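Local coordinates for solute-binding protein (Thermoactinomyces vulgaris, PDB 2ZYO) that binds cyclodextrins and linear maltodextrins, here maltotetraose, and probably delivers them to a membrane transporter for uptake, at residues A[60-65]-A[91-96]; A[74-79]-A[288-293]. All coordinates share one frame; numbering follows the deposited sequence.

Contact 1: residues A[60-65]-A[91-96]; sequences KQQEKL and KGLLQP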
loop_
_atom_site.group_PDB
_atom_site.type_symbol
_atom_site.label_atom_id
_atom_site.label_comp_id
_atom_site.label_asym_id
_atom_site.label_seq_id
_atom_site.Cartn_x
_atom_site.Cartn_y
_atom_site.Cartn_z
ATOM N N LYS A 60 11.131 11.065 -2.474
ATOM C CA LYS A 60 12.048 11.985 -3.146
ATOM C C LYS A 60 13.015 11.265 -4.084
ATOM O O LYS A 60 13.691 11.903 -4.895
ATOM C CB LYS A 60 12.833 12.803 -2.120
ATOM C CG LYS A 60 11.985 13.816 -1.373
ATOM C CD LYS A 60 12.851 14.813 -0.632
ATOM C CE LYS A 60 12.004 15.794 0.161
ATOM N NZ LYS A 60 11.204 16.698 -0.714
ATOM N N GLN A 61 13.066 9.940 -3.979
ATOM C CA GLN A 61 14.046 9.145 -4.723
ATOM C C GLN A 61 13.849 9.172 -6.237
ATOM O O GLN A 61 14.823 9.234 -6.989
ATOM C CB GLN A 61 14.074 7.703 -4.217
ATOM C CG GLN A 61 14.742 7.549 -2.860
ATOM C CD GLN A 61 15.124 6.117 -2.538
ATOM O OE1 GLN A 61 15.297 5.286 -3.433
ATOM N NE2 GLN A 61 15.267 5.825 -1.254
ATOM N N GLN A 62 12.594 9.121 -6.675
ATOM C CA GLN A 62 12.281 9.127 -8.100
ATOM C C GLN A 62 12.754 10.428 -8.758
ATOM O O GLN A 62 13.401 10.402 -9.809
ATOM C CB GLN A 62 10.783 8.894 -8.327
ATOM C CG GLN A 62 10.450 8.304 -9.686
ATOM C CD GLN A 62 9.034 7.758 -9.791
ATOM O OE1 GLN A 62 8.442 7.307 -8.806
ATOM N NE2 GLN A 62 8.492 7.776 -11.000
ATOM N N GLU A 63 12.449 11.558 -8.120
ATOM C CA GLU A 63 12.896 12.870 -8.589
ATOM C C GLU A 63 14.419 13.005 -8.560
ATOM O O GLU A 63 15.015 13.541 -9.497
ATOM C CB GLU A 63 12.250 13.988 -7.762
ATOM C CG GLU A 63 10.781 14.233 -8.081
ATOM C CD GLU A 63 10.046 14.963 -6.969
ATOM O OE1 GLU A 63 10.078 14.489 -5.810
ATOM O OE2 GLU A 63 9.421 16.008 -7.254
ATOM N N LYS A 64 15.043 12.518 -7.486
ATOM C CA LYS A 64 16.494 12.596 -7.337
ATOM C C LYS A 64 17.224 11.749 -8.376
ATOM O O LYS A 64 18.255 12.168 -8.903
ATOM C CB LYS A 64 16.932 12.204 -5.919
ATOM C CG LYS A 64 18.397 12.506 -5.619
ATOM C CD LYS A 64 18.762 12.155 -4.187
ATOM C CE LYS A 64 20.264 12.185 -3.959
ATOM N NZ LYS A 64 20.862 13.530 -4.203
ATOM N N LEU A 65 16.688 10.566 -8.673
ATOM C CA LEU A 65 17.289 9.683 -9.676
ATOM C C LEU A 65 17.162 10.260 -11.087
ATOM O O LEU A 65 18.048 10.070 -11.924
ATOM C CB LEU A 65 16.682 8.276 -9.612
ATOM C CG LEU A 65 17.395 7.170 -10.406
ATOM C CD1 LEU A 65 18.803 6.899 -9.866
ATOM C CD2 LEU A 65 16.567 5.892 -10.411
ATOM N N LYS A 91 9.297 6.493 -18.175
ATOM C CA LYS A 91 10.288 7.569 -18.302
ATOM C C LYS A 91 11.725 7.041 -18.366
ATOM O O LYS A 91 12.678 7.817 -18.496
ATOM C CB LYS A 91 10.143 8.574 -17.155
ATOM C CG LYS A 91 8.816 9.329 -17.131
ATOM C CD LYS A 91 8.810 10.529 -18.066
ATOM C CE LYS A 91 7.425 11.157 -18.142
ATOM N NZ LYS A 91 6.959 11.682 -16.823
ATOM N N GLY A 92 11.867 5.721 -18.272
ATOM C CA GLY A 92 13.161 5.055 -18.429
ATOM C C GLY A 92 14.102 5.224 -17.251
ATOM O O GLY A 92 15.322 5.219 -17.424
ATOM N N LEU A 93 13.536 5.376 -16.056
ATOM C CA LEU A 93 14.325 5.490 -14.829
ATOM C C LEU A 93 14.834 4.142 -14.347
ATOM O O LEU A 93 15.894 4.055 -13.718
ATOM C CB LEU A 93 13.505 6.136 -13.710
ATOM C CG LEU A 93 13.552 7.654 -13.541
ATOM C CD1 LEU A 93 12.718 8.047 -12.343
ATOM C CD2 LEU A 93 14.983 8.138 -13.369
ATOM N N LEU A 94 14.066 3.096 -14.636
ATOM C CA LEU A 94 14.364 1.758 -14.144
ATOM C C LEU A 94 14.559 0.776 -15.286
ATOM O O LEU A 94 13.992 0.942 -16.366
ATOM C CB LEU A 94 13.238 1.263 -13.229
ATOM C CG LEU A 94 12.854 2.131 -12.027
ATOM C CD1 LEU A 94 11.675 1.513 -11.307
ATOM C CD2 LEU A 94 14.027 2.339 -11.071
ATOM N N GLN A 95 15.380 -0.240 -15.039
ATOM C CA GLN A 95 15.535 -1.350 -15.973
ATOM C C GLN A 95 15.048 -2.630 -15.301
ATOM O O GLN A 95 15.083 -2.733 -14.072
ATOM C CB GLN A 95 16.990 -1.482 -16.434
ATOM C CG GLN A 95 18.001 -1.702 -15.323
ATOM C CD GLN A 95 19.399 -1.933 -15.859
ATOM O OE1 GLN A 95 19.625 -2.847 -16.653
ATOM N NE2 GLN A 95 20.346 -1.111 -15.423
ATOM N N PRO A 96 14.576 -3.609 -16.097
ATOM C CA PRO A 96 14.075 -4.843 -15.493
ATOM C C PRO A 96 15.171 -5.604 -14.762
ATOM O O PRO A 96 16.352 -5.451 -15.083
ATOM C CB PRO A 96 13.610 -5.663 -16.701
ATOM C CG PRO A 96 13.439 -4.681 -17.800
ATOM C CD PRO A 96 14.473 -3.638 -17.566
#
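Leu93 divides its two methyl groups between Gln62 and Leu65, one helical turn apart on helix 61-71, in an alpha/beta lobe of this solute-binding protein fold. Just before Leu93, Gly92 ends helix 85-90 in a Schellman motif, and its positive phi (74°) turns the chain into the short strand 94-95. No hydrogen bond joins the two segments; they meet by van der Waals contact. The tight part is buried. Leu93 CD1 comes within 3.5 Å of Gln62 CG and lies equally close to the carbonyl Gln62 O, which accepts a hydrogen bond from Thr66 OG1. Gln62 CG, anti to the backbone N (chi1 -155°), stands beside the residue's own carbonyl carbon, which lets CG and O meet the same methyl. The two side chains meet at a slant. Leu93 CD2 lies against Leu65, 3.8 Å from its carbonyl carbon C and 3.9 Å from CG, where the two leucines run past each other in opposite senses. Leu93 chi1 (-91°) departs from a staggered value, which suggests some torsional strain. Shortening this residue to an alanine would probably leave Gln62 CG and Leu65 CG without their methyl partners and open a gap between helix 61-71 and the turn leading into strand 94-95. The other parts are looser: Leu94 CD2 only grazes Leu65 CD2 at 4.4 Å, and Leu94 also packs on Trp80, Leu85 and Ala88. Gln62 is partly exposed; it also touches Arg84, a residue of the sugar pocket. Back on the tight, buried side, Leu65 CD2 rests 3.8 Å from the backbone oxygen Leu93 O.

Contact 2: residues A[74-79]-A[288-293]; sequences GADLVT and AYSKYP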
loop_
_atom_site.group_PDB
_atom_site.type_symbol
_atom_site.label_atom_id
_atom_site.label_comp_id
_atom_site.label_asym_id
_atom_site.label_seq_id
_atom_site.Cartn_x
_atom_site.Cartn_y
_atom_site.Cartn_z
ATOM N N GLY A 74 23.870 8.578 -9.682
ATOM C CA GLY A 74 22.695 7.891 -9.165
ATOM C C GLY A 74 23.014 6.596 -8.445
ATOM O O GLY A 74 24.090 6.015 -8.625
ATOM N N ALA A 75 22.066 6.145 -7.628
ATOM C CA ALA A 75 22.162 4.857 -6.948
ATOM C C ALA A 75 21.985 3.702 -7.921
ATOM O O ALA A 75 21.353 3.848 -8.963
ATOM C CB ALA A 75 21.120 4.765 -5.858
ATOM N N ASP A 76 22.543 2.548 -7.572
ATOM C CA ASP A 76 22.280 1.329 -8.323
ATOM C C ASP A 76 20.923 0.760 -7.927
ATOM O O ASP A 76 20.137 0.347 -8.785
ATOM C CB ASP A 76 23.393 0.309 -8.095
ATOM C CG ASP A 76 24.733 0.801 -8.600
ATOM O OD1 ASP A 76 24.939 0.797 -9.830
ATOM O OD2 ASP A 76 25.575 1.202 -7.770
ATOM N N LEU A 77 20.652 0.759 -6.624
ATOM C CA LEU A 77 19.368 0.299 -6.106
ATOM C C LEU A 77 18.613 1.441 -5.444
ATOM O O LEU A 77 19.182 2.203 -4.661
ATOM C CB LEU A 77 19.552 -0.860 -5.118
ATOM C CG LEU A 77 20.240 -2.147 -5.595
ATOM C CD1 LEU A 77 20.169 -3.196 -4.501
ATOM C CD2 LEU A 77 19.634 -2.685 -6.889
ATOM N N VAL A 78 17.331 1.549 -5.784
ATOM C CA VAL A 78 16.447 2.580 -5.246
ATOM C C VAL A 78 15.170 1.930 -4.716
ATOM O O VAL A 78 14.922 0.746 -4.962
ATOM C CB VAL A 78 16.092 3.650 -6.311
ATOM C CG1 VAL A 78 17.328 4.471 -6.683
ATOM C CG2 VAL A 78 15.482 3.001 -7.554
ATOM N N THR A 79 14.368 2.700 -3.986
ATOM C CA THR A 79 13.155 2.172 -3.373
ATOM C C THR A 79 12.068 3.231 -3.194
ATOM O O THR A 79 12.353 4.366 -2.813
ATOM C CB THR A 79 13.464 1.454 -2.023
ATOM O OG1 THR A 79 12.260 0.911 -1.470
ATOM C CG2 THR A 79 14.115 2.395 -1.017
ATOM N N ALA A 288 18.080 2.367 -14.251
ATOM C CA ALA A 288 18.434 2.188 -15.660
ATOM C C ALA A 288 19.845 2.703 -15.943
ATOM O O ALA A 288 20.449 2.358 -16.960
ATOM C CB ALA A 288 17.424 2.888 -16.551
ATOM N N TYR A 289 20.364 3.517 -15.025
ATOM C CA TYR A 289 21.679 4.133 -15.178
ATOM C C TYR A 289 22.788 3.355 -14.477
ATOM O O TYR A 289 23.956 3.743 -14.536
ATOM C CB TYR A 289 21.637 5.585 -14.688
ATOM C CG TYR A 289 20.618 6.411 -15.431
ATOM C CD1 TYR A 289 20.933 6.997 -16.656
ATOM C CD2 TYR A 289 19.330 6.581 -14.926
ATOM C CE1 TYR A 289 19.996 7.746 -17.351
ATOM C CE2 TYR A 289 18.385 7.327 -15.616
ATOM C CZ TYR A 289 18.724 7.906 -16.826
ATOM O OH TYR A 289 17.787 8.642 -17.509
ATOM N N SER A 290 22.427 2.250 -13.828
ATOM C CA SER A 290 23.421 1.396 -13.188
ATOM C C SER A 290 24.322 0.751 -14.232
ATOM O O SER A 290 23.841 0.214 -15.235
ATOM C CB SER A 290 22.759 0.309 -12.341
ATOM O OG SER A 290 23.746 -0.543 -11.781
ATOM N N LYS A 291 25.627 0.813 -13.980
ATOM C CA LYS A 291 26.627 0.206 -14.856
ATOM C C LYS A 291 26.866 -1.252 -14.473
ATOM O O LYS A 291 27.605 -1.971 -15.153
ATOM C CB LYS A 291 27.944 0.989 -14.790
ATOM C CG LYS A 291 27.836 2.456 -15.198
ATOM C CD LYS A 291 27.874 2.636 -16.711
ATOM C CE LYS A 291 27.855 4.112 -17.102
ATOM N NZ LYS A 291 28.952 4.911 -16.473
ATOM N N TYR A 292 26.230 -1.686 -13.385
ATOM C CA TYR A 292 26.428 -3.037 -12.861
ATOM C C TYR A 292 25.110 -3.756 -12.562
ATOM O O TYR A 292 24.861 -4.135 -11.416
ATOM C CB TYR A 292 27.308 -3.000 -11.605
ATOM C CG TYR A 292 28.588 -2.216 -11.777
ATOM C CD1 TYR A 292 29.704 -2.791 -12.387
ATOM C CD2 TYR A 292 28.682 -0.898 -11.332
ATOM C CE1 TYR A 292 30.884 -2.066 -12.552
ATOM C CE2 TYR A 292 29.853 -0.167 -11.489
ATOM C CZ TYR A 292 30.948 -0.757 -12.097
ATOM O OH TYR A 292 32.107 -0.032 -12.251
ATOM N N PRO A 293 24.270 -3.970 -13.596
ATOM C CA PRO A 293 22.963 -4.599 -13.376
ATOM C C PRO A 293 23.041 -5.997 -12.746
ATOM O O PRO A 293 22.248 -6.311 -11.856
ATOM C CB PRO A 293 22.360 -4.669 -14.786
ATOM C CG PRO A 293 23.524 -4.565 -15.711
ATOM C CD PRO A 293 24.480 -3.652 -15.021
HETATM O O HOH W 1 24.736 4.634 -11.692
HETATM O O HOH W 2 26.453 2.160 -11.617
#
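A single carboxylate oxygen, Asp76 OD1, takes hydrogen bonds from both the hydroxyl of Ser290 and a water, and so joins segments 209 residues apart in sequence. Ser290 opens an ST turn between strand 278-287 and helix 293-302, and its hydroxyl works in two directions: OG donates to Asp76 OD1 (2.7 Å) and accepts from the backbone Tyr292 N, with an N-H...O angle of 155°. Tyr292 is the N-cap residue of that helix, so the bond to Asp76 ties the turn that starts the helix to the entry of strand 77-81. The hydroxyl meets the anti lone pair of OD1, on the side away from OD2. Because Ser290 OG lies anti to its own backbone N (chi1 177°), it reaches across to the aspartate while staying close enough to close the turn. The backbones come near here as well, with 5.0 Å between Asp76 CA and Ser290 CA.

Water 2 supplies the second grip on the same oxygen: it donates to Asp76 OD1 and accepts from Lys291 N at 2.8 Å, bridging the carboxylate to the turn's backbone. The other oxygen, OD2, accepts from Val22 N on the strand 20-25 side, which, together with the bonds to OD1, probably restrains the carboxylate's rotation. With these donors and a helix start close by, Asp76 is likely to favour its ionised form. Farther out the contact thins: water 1 donates to Tyr289 O at 3.1 Å and reaches Gly74 O only weakly. The Tyr292 ring presents its edge, near the ring plane, to Asp76 OD1, while Lys291 CB sits 3.9 Å above the plane of the Tyr292 ring, offset toward its rim.

Overall arrangement
Contacts 1 and 2 reach the same sheet, their centres about 9 Å apart, and each involves a neighbour of strand 278-287: strand 94-95 in contact 1, strand 77-81 in contact 2. They differ in burial and chemistry. Contact 1 is mostly buried and apolar, a helix laid on a chain turn without a hydrogen bond; contact 2 lies farther from the centre of the chain, is partly exposed, and relies on a carboxylate, a hydroxyl and waters. Two polar links probably join them directly: Gln61 OE1 to Thr79 N, and Leu93 O to Ala288 N, both 2.8 Å. Their segments also alternate along the chain.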